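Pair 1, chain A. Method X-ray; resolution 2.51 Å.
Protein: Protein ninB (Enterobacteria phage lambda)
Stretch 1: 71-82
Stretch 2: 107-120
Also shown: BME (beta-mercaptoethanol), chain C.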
# COMPACT_ATOMS: atom_id res chain seq x y z
N SER A 71 -1.57 -12.60 2.09
CA SER A 71 -1.58 -13.80 1.28
C SER A 71 -3.00 -14.09 0.79
O SER A 71 -3.17 -14.52 -0.35
CB SER A 71 -1.05 -14.99 2.09
OG SER A 71 0.27 -14.77 2.55
N TRP A 72 -4.01 -13.85 1.63
CA TRP A 72 -5.39 -14.10 1.21
C TRP A 72 -5.85 -13.08 0.17
O TRP A 72 -6.71 -13.39 -0.66
CB TRP A 72 -6.34 -14.08 2.41
CG TRP A 72 -6.53 -15.41 3.09
CD1 TRP A 72 -6.06 -15.78 4.32
CD2 TRP A 72 -7.24 -16.55 2.58
NE1 TRP A 72 -6.44 -17.07 4.61
CE2 TRP A 72 -7.16 -17.57 3.56
CE3 TRP A 72 -7.94 -16.81 1.40
CZ2 TRP A 72 -7.76 -18.82 3.39
CZ3 TRP A 72 -8.53 -18.06 1.23
CH2 TRP A 72 -8.44 -19.05 2.22
N LYS A 73 -5.29 -11.88 0.19
CA LYS A 73 -5.68 -10.87 -0.79
C LYS A 73 -5.27 -11.39 -2.17
O LYS A 73 -6.02 -11.28 -3.13
CB LYS A 73 -5.01 -9.52 -0.49
CG LYS A 73 -5.53 -8.37 -1.34
CD LYS A 73 -5.12 -7.01 -0.79
CE LYS A 73 -3.64 -6.66 -1.04
NZ LYS A 73 -3.38 -6.08 -2.39
N CYS A 74 -4.07 -11.97 -2.24
CA CYS A 74 -3.56 -12.55 -3.48
C CYS A 74 -4.51 -13.60 -4.05
O CYS A 74 -4.97 -13.50 -5.19
CB CYS A 74 -2.20 -13.20 -3.25
SG CYS A 74 -0.79 -12.14 -3.54
N VAL A 75 -4.78 -14.62 -3.24
CA VAL A 75 -5.65 -15.71 -3.63
C VAL A 75 -6.97 -15.15 -4.14
O VAL A 75 -7.45 -15.53 -5.21
CB VAL A 75 -5.93 -16.65 -2.44
CG1 VAL A 75 -6.73 -17.85 -2.92
CG2 VAL A 75 -4.63 -17.09 -1.80
N PHE A 76 -7.56 -14.25 -3.37
CA PHE A 76 -8.83 -13.69 -3.78
C PHE A 76 -8.67 -12.88 -5.05
O PHE A 76 -9.43 -13.06 -5.99
CB PHE A 76 -9.44 -12.84 -2.67
CG PHE A 76 -10.11 -13.65 -1.60
CD1 PHE A 76 -11.17 -14.50 -1.92
CD2 PHE A 76 -9.68 -13.60 -0.28
CE1 PHE A 76 -11.78 -15.29 -0.94
CE2 PHE A 76 -10.28 -14.39 0.71
CZ PHE A 76 -11.33 -15.23 0.38
N THR A 77 -7.67 -12.01 -5.11
CA THR A 77 -7.46 -11.22 -6.32
C THR A 77 -7.16 -12.14 -7.50
O THR A 77 -7.57 -11.88 -8.63
CB THR A 77 -6.31 -10.25 -6.13
OG1 THR A 77 -6.64 -9.31 -5.10
CG2 THR A 77 -6.03 -9.51 -7.42
N ALA A 78 -6.45 -13.23 -7.23
CA ALA A 78 -6.10 -14.18 -8.28
C ALA A 78 -7.34 -14.78 -8.91
O ALA A 78 -7.34 -15.13 -10.08
CB ALA A 78 -5.22 -15.28 -7.71
N ALA A 79 -8.40 -14.89 -8.12
CA ALA A 79 -9.67 -15.46 -8.58
C ALA A 79 -10.44 -14.54 -9.54
O ALA A 79 -11.34 -14.99 -10.25
CB ALA A 79 -10.55 -15.83 -7.38
N LEU A 80 -10.10 -13.26 -9.54
CA LEU A 80 -10.76 -12.30 -10.40
C LEU A 80 -9.91 -11.95 -11.63
O LEU A 80 -10.40 -11.99 -12.76
CB LEU A 80 -11.10 -11.01 -9.64
CG LEU A 80 -12.24 -10.99 -8.61
CD1 LEU A 80 -13.27 -12.09 -8.95
CD2 LEU A 80 -11.70 -11.16 -7.20
N LYS A 81 -8.65 -11.61 -11.40
CA LYS A 81 -7.77 -11.25 -12.49
C LYS A 81 -6.53 -12.13 -12.49
O LYS A 81 -5.88 -12.30 -11.46
CB LYS A 81 -7.36 -9.78 -12.35
CG LYS A 81 -8.29 -8.97 -11.43
CD LYS A 81 -8.51 -7.52 -11.93
CE LYS A 81 -7.20 -6.75 -12.09
NZ LYS A 81 -7.32 -5.57 -13.00
N GLN A 82 -6.22 -12.70 -13.66
CA GLN A 82 -5.06 -13.58 -13.82
C GLN A 82 -3.78 -12.91 -13.40
O GLN A 82 -3.55 -11.75 -13.74
CB GLN A 82 -4.88 -14.00 -15.27
CG GLN A 82 -6.04 -14.76 -15.86
CD GLN A 82 -5.59 -15.71 -16.95
OE1 GLN A 82 -4.80 -15.33 -17.82
NE2 GLN A 82 -6.08 -16.95 -16.92
N GLY A 107 -15.63 -0.84 -9.72
CA GLY A 107 -16.48 -1.97 -10.06
C GLY A 107 -15.84 -3.30 -9.69
O GLY A 107 -16.53 -4.24 -9.26
N GLU A 108 -14.52 -3.37 -9.84
CA GLU A 108 -13.73 -4.57 -9.54
C GLU A 108 -13.59 -4.71 -8.04
O GLU A 108 -14.01 -5.70 -7.45
CB GLU A 108 -12.33 -4.45 -10.13
CG GLU A 108 -12.28 -3.85 -11.52
CD GLU A 108 -10.89 -3.89 -12.13
OE1 GLU A 108 -10.41 -5.01 -12.44
OE2 GLU A 108 -10.29 -2.80 -12.29
N PHE A 109 -12.98 -3.70 -7.43
CA PHE A 109 -12.77 -3.67 -6.00
C PHE A 109 -14.06 -4.08 -5.29
O PHE A 109 -14.04 -4.83 -4.31
CB PHE A 109 -12.34 -2.28 -5.56
CG PHE A 109 -12.06 -2.16 -4.10
CD1 PHE A 109 -13.09 -2.28 -3.17
CD2 PHE A 109 -10.76 -1.93 -3.65
CE1 PHE A 109 -12.83 -2.17 -1.80
CE2 PHE A 109 -10.49 -1.82 -2.28
CZ PHE A 109 -11.52 -1.94 -1.36
N ALA A 110 -15.18 -3.58 -5.79
CA ALA A 110 -16.48 -3.91 -5.23
C ALA A 110 -16.66 -5.44 -5.31
O ALA A 110 -17.11 -6.08 -4.35
CB ALA A 110 -17.58 -3.20 -6.00
N GLU A 111 -16.28 -6.03 -6.45
CA GLU A 111 -16.38 -7.47 -6.67
C GLU A 111 -15.49 -8.28 -5.75
O GLU A 111 -15.86 -9.37 -5.31
CB GLU A 111 -16.04 -7.82 -8.11
CG GLU A 111 -17.21 -7.73 -9.06
CD GLU A 111 -16.86 -8.16 -10.46
OE1 GLU A 111 -16.12 -9.16 -10.60
OE2 GLU A 111 -17.34 -7.52 -11.43
N LEU A 112 -14.30 -7.75 -5.47
CA LEU A 112 -13.34 -8.41 -4.60
C LEU A 112 -13.97 -8.62 -3.24
O LEU A 112 -13.91 -9.71 -2.68
CB LEU A 112 -12.08 -7.55 -4.45
CG LEU A 112 -11.11 -7.90 -3.32
CD1 LEU A 112 -10.83 -9.40 -3.33
CD2 LEU A 112 -9.83 -7.10 -3.48
N LEU A 113 -14.57 -7.56 -2.72
CA LEU A 113 -15.22 -7.60 -1.41
C LEU A 113 -16.37 -8.60 -1.40
O LEU A 113 -16.64 -9.25 -0.38
CB LEU A 113 -15.74 -6.21 -1.03
CG LEU A 113 -14.76 -5.15 -0.50
CD1 LEU A 113 -15.49 -3.84 -0.33
CD2 LEU A 113 -14.19 -5.59 0.84
N GLU A 114 -17.06 -8.71 -2.54
CA GLU A 114 -18.19 -9.64 -2.67
C GLU A 114 -17.64 -11.07 -2.62
O GLU A 114 -18.19 -11.94 -1.93
CB GLU A 114 -18.93 -9.38 -4.01
N LEU A 115 -16.56 -11.29 -3.36
CA LEU A 115 -15.93 -12.59 -3.39
C LEU A 115 -15.55 -12.98 -1.97
O LEU A 115 -15.96 -14.03 -1.46
CB LEU A 115 -14.69 -12.55 -4.27
CG LEU A 115 -14.03 -13.92 -4.45
CD1 LEU A 115 -15.05 -14.92 -4.94
CD2 LEU A 115 -12.89 -13.80 -5.42
N ILE A 116 -14.75 -12.13 -1.32
CA ILE A 116 -14.32 -12.39 0.04
C ILE A 116 -15.49 -12.67 0.99
O ILE A 116 -15.44 -13.61 1.78
CB ILE A 116 -13.53 -11.20 0.61
CG1 ILE A 116 -12.45 -10.77 -0.39
CG2 ILE A 116 -12.91 -11.61 1.94
CD1 ILE A 116 -11.62 -9.61 0.10
N GLN A 117 -16.54 -11.86 0.89
CA GLN A 117 -17.71 -12.03 1.75
C GLN A 117 -18.43 -13.34 1.45
O GLN A 117 -18.83 -14.06 2.36
CB GLN A 117 -18.67 -10.84 1.58
N ALA A 118 -18.58 -13.64 0.16
CA ALA A 118 -19.24 -14.87 -0.27
C ALA A 118 -18.44 -16.11 0.17
O ALA A 118 -19.00 -17.08 0.70
CB ALA A 118 -19.41 -14.86 -1.78
N PHE A 119 -17.13 -16.06 -0.05
CA PHE A 119 -16.25 -17.16 0.33
C PHE A 119 -16.34 -17.43 1.83
O PHE A 119 -16.55 -18.56 2.25
CB PHE A 119 -14.81 -16.83 -0.01
CG PHE A 119 -13.83 -17.85 0.49
CD1 PHE A 119 -13.63 -19.03 -0.19
CD2 PHE A 119 -13.15 -17.64 1.67
CE1 PHE A 119 -12.76 -20.00 0.30
CE2 PHE A 119 -12.29 -18.60 2.17
CZ PHE A 119 -12.09 -19.79 1.49
N GLY A 120 -16.17 -16.39 2.63
CA GLY A 120 -16.22 -16.56 4.08
C GLY A 120 -17.57 -17.01 4.60
O GLY A 120 -17.68 -17.73 5.58
C1 BME C . -3.52 -8.48 -4.34
C2 BME C . -3.04 -9.59 -5.30
O1 BME C . -3.15 -8.81 -3.01
S2 BME C . -1.24 -9.75 -5.21

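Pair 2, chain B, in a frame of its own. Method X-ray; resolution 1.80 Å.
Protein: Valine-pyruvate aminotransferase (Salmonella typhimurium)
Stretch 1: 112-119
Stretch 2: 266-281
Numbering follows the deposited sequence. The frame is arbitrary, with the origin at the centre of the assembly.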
# COMPACT_ATOMS: atom_id res chain seq x y z
N PHE B 112 9.41 1.83 -5.29
CA PHE B 112 9.60 0.40 -5.26
C PHE B 112 9.23 -0.21 -6.60
O PHE B 112 9.94 -1.07 -7.12
CB PHE B 112 8.77 -0.23 -4.13
CG PHE B 112 8.95 -1.71 -4.02
CD1 PHE B 112 10.12 -2.23 -3.47
CD2 PHE B 112 7.98 -2.58 -4.47
CE1 PHE B 112 10.30 -3.60 -3.38
CE2 PHE B 112 8.15 -3.93 -4.38
CZ PHE B 112 9.30 -4.45 -3.84
N TYR B 113 8.11 0.22 -7.18
CA TYR B 113 7.73 -0.28 -8.50
C TYR B 113 8.74 0.15 -9.58
O TYR B 113 9.18 -0.66 -10.38
CB TYR B 113 6.33 0.19 -8.94
CG TYR B 113 5.20 -0.33 -8.09
CD1 TYR B 113 5.06 -1.69 -7.85
CD2 TYR B 113 4.24 0.53 -7.56
CE1 TYR B 113 4.02 -2.19 -7.07
CE2 TYR B 113 3.19 0.04 -6.78
CZ TYR B 113 3.10 -1.31 -6.53
OH TYR B 113 2.06 -1.80 -5.76
N LEU B 114 9.11 1.42 -9.57
CA LEU B 114 10.03 1.91 -10.60
C LEU B 114 11.37 1.20 -10.53
O LEU B 114 11.86 0.74 -11.55
CB LEU B 114 10.19 3.44 -10.50
CG LEU B 114 8.88 4.22 -10.72
CD1 LEU B 114 9.10 5.71 -10.43
CD2 LEU B 114 8.32 3.97 -12.12
N PHE B 115 11.92 1.06 -9.32
CA PHE B 115 13.20 0.37 -9.14
C PHE B 115 13.12 -1.05 -9.68
O PHE B 115 14.01 -1.50 -10.40
CB PHE B 115 13.68 0.38 -7.67
CG PHE B 115 13.85 1.77 -7.06
CD1 PHE B 115 14.16 2.89 -7.84
CD2 PHE B 115 13.79 1.94 -5.68
CE1 PHE B 115 14.33 4.15 -7.26
CE2 PHE B 115 13.97 3.19 -5.11
CZ PHE B 115 14.24 4.30 -5.90
N ASN B 116 12.03 -1.74 -9.37
CA ASN B 116 11.81 -3.08 -9.91
C ASN B 116 11.65 -3.13 -11.41
O ASN B 116 12.05 -4.09 -12.05
CB ASN B 116 10.58 -3.73 -9.27
CG ASN B 116 10.89 -4.34 -7.93
OD1 ASN B 116 11.50 -5.41 -7.86
ND2 ASN B 116 10.47 -3.68 -6.85
N LEU B 117 11.04 -2.10 -11.99
CA LEU B 117 10.78 -2.08 -13.42
C LEU B 117 12.03 -1.75 -14.25
O LEU B 117 12.22 -2.31 -15.32
CB LEU B 117 9.67 -1.06 -13.70
CG LEU B 117 8.98 -1.03 -15.06
CD1 LEU B 117 8.25 -2.34 -15.31
CD2 LEU B 117 8.01 0.14 -15.13
N PHE B 118 12.88 -0.86 -13.75
CA PHE B 118 14.06 -0.41 -14.51
C PHE B 118 15.44 -0.80 -13.96
O PHE B 118 16.42 -0.69 -14.69
CB PHE B 118 14.01 1.12 -14.67
CG PHE B 118 12.82 1.61 -15.45
CD1 PHE B 118 12.79 1.55 -16.82
CD2 PHE B 118 11.73 2.16 -14.79
CE1 PHE B 118 11.70 2.00 -17.54
CE2 PHE B 118 10.64 2.61 -15.49
CZ PHE B 118 10.62 2.53 -16.87
N ALA B 119 15.54 -1.22 -12.70
CA ALA B 119 16.82 -1.58 -12.09
C ALA B 119 16.82 -3.06 -11.71
O ALA B 119 15.80 -3.73 -11.83
CB ALA B 119 17.11 -0.71 -10.88
N LYS B 266 3.10 2.96 -21.79
CA LYS B 266 3.76 1.66 -21.64
C LYS B 266 4.28 1.48 -20.23
O LYS B 266 4.17 0.39 -19.65
CB LYS B 266 4.91 1.49 -22.65
CG LYS B 266 4.42 1.38 -24.08
CD LYS B 266 5.55 1.00 -25.04
N THR B 267 4.83 2.54 -19.66
CA THR B 267 5.33 2.48 -18.31
C THR B 267 4.17 2.32 -17.34
O THR B 267 4.21 1.49 -16.43
CB THR B 267 6.19 3.76 -18.01
OG1 THR B 267 7.35 3.73 -18.85
CG2 THR B 267 6.62 3.81 -16.57
N ILE B 268 3.11 3.09 -17.58
CA ILE B 268 1.93 3.04 -16.72
C ILE B 268 1.31 1.64 -16.74
O ILE B 268 0.92 1.12 -15.69
CB ILE B 268 0.89 4.10 -17.12
CG1 ILE B 268 1.46 5.51 -16.84
CG2 ILE B 268 -0.43 3.91 -16.36
CD1 ILE B 268 1.90 5.79 -15.38
N THR B 269 1.23 1.04 -17.92
CA THR B 269 0.72 -0.32 -18.05
C THR B 269 1.55 -1.31 -17.21
O THR B 269 0.99 -2.12 -16.48
CB THR B 269 0.71 -0.75 -19.49
OG1 THR B 269 -0.18 0.09 -20.24
CG2 THR B 269 0.23 -2.20 -19.61
N ALA B 270 2.88 -1.21 -17.30
CA ALA B 270 3.77 -2.09 -16.53
C ALA B 270 3.56 -1.90 -15.03
O ALA B 270 3.56 -2.88 -14.27
CB ALA B 270 5.22 -1.82 -16.91
N ILE B 271 3.38 -0.66 -14.61
CA ILE B 271 3.12 -0.35 -13.21
C ILE B 271 1.75 -0.90 -12.79
O ILE B 271 1.56 -1.31 -11.64
CB ILE B 271 3.17 1.16 -12.95
CG1 ILE B 271 4.59 1.69 -13.15
CG2 ILE B 271 2.74 1.47 -11.53
CD1 ILE B 271 4.66 3.19 -13.14
N ALA B 272 0.80 -0.89 -13.73
CA ALA B 272 -0.54 -1.40 -13.50
C ALA B 272 -0.47 -2.83 -12.99
O ALA B 272 -1.01 -3.16 -11.93
CB ALA B 272 -1.37 -1.34 -14.78
N ASN B 273 0.24 -3.66 -13.77
CA ASN B 273 0.45 -5.07 -13.46
C ASN B 273 0.99 -5.28 -12.04
O ASN B 273 0.37 -5.94 -11.22
CB ASN B 273 1.40 -5.68 -14.50
CG ASN B 273 0.87 -5.56 -15.93
OD1 ASN B 273 -0.29 -5.18 -16.14
ND2 ASN B 273 1.71 -5.88 -16.91
N MSE B 274 2.14 -4.68 -11.76
CA MSE B 274 2.76 -4.79 -10.44
C MSE B 274 1.82 -4.45 -9.27
O MSE B 274 1.68 -5.25 -8.34
CB MSE B 274 4.03 -3.93 -10.38
CG MSE B 274 5.18 -4.54 -11.17
SE MSE B 274 6.75 -3.41 -11.18
CE MSE B 274 6.20 -2.26 -12.60
N ASN B 275 1.19 -3.27 -9.32
CA ASN B 275 0.23 -2.87 -8.28
C ASN B 275 -0.92 -3.87 -8.17
O ASN B 275 -1.49 -4.04 -7.10
CB ASN B 275 -0.32 -1.46 -8.53
N GLY B 276 -1.25 -4.53 -9.28
CA GLY B 276 -2.25 -5.58 -9.26
C GLY B 276 -1.81 -6.75 -8.40
O GLY B 276 -2.63 -7.35 -7.71
N ILE B 277 -0.51 -7.07 -8.44
CA ILE B 277 0.06 -8.19 -7.68
C ILE B 277 0.45 -7.85 -6.24
O ILE B 277 0.01 -8.54 -5.32
CB ILE B 277 1.30 -8.76 -8.36
CG1 ILE B 277 0.99 -9.22 -9.78
CG2 ILE B 277 1.84 -9.94 -7.56
CD1 ILE B 277 2.21 -9.80 -10.49
N ILE B 278 1.30 -6.84 -6.04
CA ILE B 278 1.72 -6.45 -4.68
C ILE B 278 0.58 -5.69 -3.95
O ILE B 278 0.54 -5.65 -2.71
CB ILE B 278 3.01 -5.61 -4.69
N SER B 279 -0.32 -5.09 -4.73
CA SER B 279 -1.53 -4.43 -4.21
C SER B 279 -1.25 -3.31 -3.25
O SER B 279 -1.63 -3.38 -2.07
CB SER B 279 -2.48 -5.47 -3.57
N LEU B 280 -0.59 -2.28 -3.75
CA LEU B 280 -0.34 -1.09 -2.99
C LEU B 280 -1.06 0.08 -3.70
O LEU B 280 -0.44 1.11 -4.00
CB LEU B 280 1.17 -0.87 -2.85
N ALA B 281 -2.36 -0.12 -3.96
CA ALA B 281 -3.24 0.89 -4.57
C ALA B 281 -3.70 1.81 -3.46
O ALA B 281 -3.63 1.43 -2.28
CB ALA B 281 -4.43 0.24 -5.24

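Two helices crossing at 114° in pair 1 (ninB, phage lambda) and pair 2 (valine-pyruvate aminotransferase, Salmonella typhimurium). The N-to-C directions make the same angle in both, the axes approach to 9.8 Å in pair 1 and 10.3 Å in pair 2, and 14 central residues superpose with an RMSD of 1.0 Å. The buried surface is also similar, 551 Å² against 515 Å².

At the centre of both contacts an aromatic residue of the first helix points toward the second: F76(A) matches Y113(B), both with chi1 in the m well, their side-chain centres 1.2 Å apart after superposition. Each ring enters a hole of four residues, L112(A), L115(A), I116(A) and F119(A) in pair 1 and the matching I271(B), M274(B), N275(B) and I278(B) in pair 2. The linings differ. I116(A) lays CG1 over one face of the F76(A) ring, 4.1 Å from the ring centroid, a CH-pi contact. The far end of the F76(A) ring turns its edge toward the face of F119(A) in an offset edge-to-face pair, planes at 74°, with F76(A) CZ 3.3 Å from F119(A) CD2. F119(A) also meets W72(A), whose CH2 lies 3.8 Å from F119(A) CZ with the rings oblique, so W72(A), F76(A) and F119(A) form a three-membered aromatic cluster, each touching the other two.

In pair 2 no aromatic residue lines the hole. Instead Y113(B) CD1 packs 3.5 Å from CB of M274(B), a selenomethionine, whose SE lies 5.3 Å from the ring centroid in an oblique position. The Y113(B) OH lies 3.3 Å from N275(B) CA, in the wall of the hole, and reaches past the four lining residues to L280(B), 3.2 Å from its CB. Beyond the helix, where S279(B) takes a positive phi, the chain brings L280(B) N to 3.4 Å from Y113(B) OH, a weak hydrogen bond donated by the backbone. The side chains of N275(B), I278(B) and L280(B) are not modelled past CB, so their full packing cannot be described.

One turn on, L80(A) matches L117(B), both pointing toward the other helix. L80(A) CD2 lies 3.4 Å from L115(A) CD2, and A79(A) CB adds to the same group at 3.7 Å from L115(A) CD2. L117(B) instead forms a second knob among T267(B), A270(B), I271(B) and M274(B), with CD1 3.5 Å from A270(B) CB and 3.4 Å from M274(B) CE. The small A270(B) takes the position of E111(A), whose OE1 stays 4.4 Å from L80(A) CD1. T77(A) and L114(B) also match: T77(A) OG1 is hydrogen-bonded to K73(A) O in its own helix (2.9 Å) and only skirts L112(A), 4.2 Å from its CD2; the longer L114(B) packs its CD2 3.9 Å from CD1 of the matching I271(B).

The next matched position changes chemistry. K81(A) extends to E108(A), forming a salt bridge and hydrogen bond with NZ 3.2 Å from OE1; F118(B) brings the edge of its ring to T267(B), CZ 4.0 Å from OG1.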